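Local atomic coordinates of hypothetical nigD-like protein (PDB entry 3QWN), a protein that probably acts as a NigD-like immunity protein, with an N-terminal OB domain and a C-terminal beta-sandwich domain. Residues 23-28 / 36-41. Sequence-based numbering, arbitrary orientation.
Sequences GSIQTL and LTVSKD
The backbone carbonyl O of Gln26 is gripped twice. Val38 N donates to Gln26 O at 2.8 Å, almost straight at the hydrogen (174°) but from above the carbonyl plane. A water donates a second bond to Gln26 O at 2.9 Å and also links to Thr37 OG1, so it bridges the two strands. Next along, Leu28 and Leu36 form a hydrogen-bonded pair: Leu28 N donates to Leu36 O (3.0 Å) and Leu36 N to Leu28 O (2.9 Å). Between the Gln26-Val38 bond and this pair, Thr27 and Thr37 make a non-hydrogen-bonded antiparallel pair. The two strands are the arms of a beta hairpin in the NigD-like N-terminal OB domain. On its far side the first arm has a classic beta bulge, where Gln26 and Thr27 both face Lys18. Val38 is the main apolar link. With CG1 anti to the backbone N (chi1 171°), Val38 CG2 lies beside that N and meets Leu28 CB at 3.9 Å and Ile25 CG2 at 4.0 Å. Ile72 of strand 68-77 packs on both Ile25 and Val38. Past the corner at Ser39, Asp41 is tied back to the first strand by a second water, which accepts from Ile25 N (3.0 Å) and donates to Asp41 OD2. Ser45 N also bonds to OD2, while Thr43 OG1 holds Asp41 OD1.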
# COMPACT_ATOMS: atom_id res chain seq x y z
N GLY A 23 8.23 10.40 -20.43
CA GLY A 23 7.26 10.26 -19.34
C GLY A 23 6.19 9.21 -19.56
O GLY A 23 5.45 8.86 -18.63
N SER A 24 6.08 8.72 -20.79
CA SER A 24 5.12 7.68 -21.15
C SER A 24 5.54 6.37 -20.49
O SER A 24 6.73 6.17 -20.23
CB SER A 24 5.05 7.54 -22.66
OG SER A 24 6.30 7.14 -23.19
N ILE A 25 4.56 5.53 -20.13
CA ILE A 25 4.80 4.26 -19.43
C ILE A 25 5.33 3.23 -20.42
O ILE A 25 4.67 2.92 -21.40
CB ILE A 25 3.54 3.77 -18.68
CG1 ILE A 25 2.96 4.88 -17.76
CG2 ILE A 25 3.84 2.46 -17.90
CD1 ILE A 25 3.88 5.31 -16.55
N GLN A 26 6.51 2.69 -20.14
CA GLN A 26 7.19 1.76 -21.03
C GLN A 26 7.25 0.38 -20.45
O GLN A 26 7.41 -0.58 -21.19
CB GLN A 26 8.62 2.24 -21.35
CG GLN A 26 8.78 3.72 -21.69
CD GLN A 26 8.64 4.07 -23.16
OE1 GLN A 26 9.51 4.77 -23.71
NE2 GLN A 26 7.52 3.69 -23.80
N THR A 27 7.16 0.29 -19.12
CA THR A 27 7.28 -0.96 -18.37
C THR A 27 6.26 -1.06 -17.26
O THR A 27 6.00 -0.08 -16.57
CB THR A 27 8.69 -1.04 -17.80
OG1 THR A 27 9.55 -1.08 -18.92
CG2 THR A 27 8.92 -2.26 -16.90
N LEU A 28 5.75 -2.28 -17.05
CA LEU A 28 4.81 -2.63 -16.00
C LEU A 28 5.39 -3.86 -15.33
O LEU A 28 5.79 -4.79 -16.01
CB LEU A 28 3.37 -2.85 -16.58
CG LEU A 28 2.34 -3.21 -15.54
CD1 LEU A 28 1.03 -2.55 -15.80
CD2 LEU A 28 2.22 -4.68 -15.40
N LEU A 36 7.35 -6.50 -17.79
CA LEU A 36 6.80 -6.54 -19.14
C LEU A 36 6.93 -5.20 -19.80
O LEU A 36 6.69 -4.17 -19.16
CB LEU A 36 5.32 -6.93 -19.12
CG LEU A 36 4.94 -8.33 -18.69
CD1 LEU A 36 3.51 -8.35 -18.24
CD2 LEU A 36 5.17 -9.33 -19.81
N THR A 37 7.28 -5.21 -21.09
CA THR A 37 7.30 -4.03 -21.93
C THR A 37 5.82 -3.66 -22.15
O THR A 37 5.01 -4.55 -22.38
CB THR A 37 8.06 -4.34 -23.24
OG1 THR A 37 9.45 -4.48 -22.96
CG2 THR A 37 7.88 -3.26 -24.29
N VAL A 38 5.47 -2.37 -22.05
CA VAL A 38 4.10 -1.89 -22.27
C VAL A 38 3.96 -1.64 -23.77
O VAL A 38 4.48 -0.64 -24.27
CB VAL A 38 3.77 -0.62 -21.43
CG1 VAL A 38 2.43 -0.00 -21.84
CG2 VAL A 38 3.78 -0.93 -19.93
N SER A 39 3.23 -2.53 -24.49
CA SER A 39 3.01 -2.38 -25.93
C SER A 39 1.98 -1.27 -26.22
O SER A 39 2.02 -0.66 -27.28
CB SER A 39 2.56 -3.71 -26.56
OG SER A 39 1.42 -4.29 -25.94
N LYS A 40 1.06 -1.01 -25.29
CA LYS A 40 0.07 0.03 -25.47
C LYS A 40 -0.43 0.53 -24.11
O LYS A 40 -0.83 -0.26 -23.27
CB LYS A 40 -1.12 -0.49 -26.31
CG LYS A 40 -2.02 0.60 -26.88
CD LYS A 40 -3.12 -0.01 -27.75
CE LYS A 40 -3.96 1.02 -28.46
NZ LYS A 40 -5.00 0.40 -29.31
N ASP A 41 -0.38 1.86 -23.91
CA ASP A 41 -0.93 2.51 -22.74
C ASP A 41 -2.15 3.26 -23.21
O ASP A 41 -2.04 4.37 -23.75
CB ASP A 41 0.07 3.42 -22.01
CG ASP A 41 -0.52 4.18 -20.82
OD1 ASP A 41 -1.61 3.80 -20.36
OD2 ASP A 41 0.10 5.15 -20.38
O HOH W 1 1.94 6.51 -21.32
O HOH W 2 10.01 -1.51 -21.97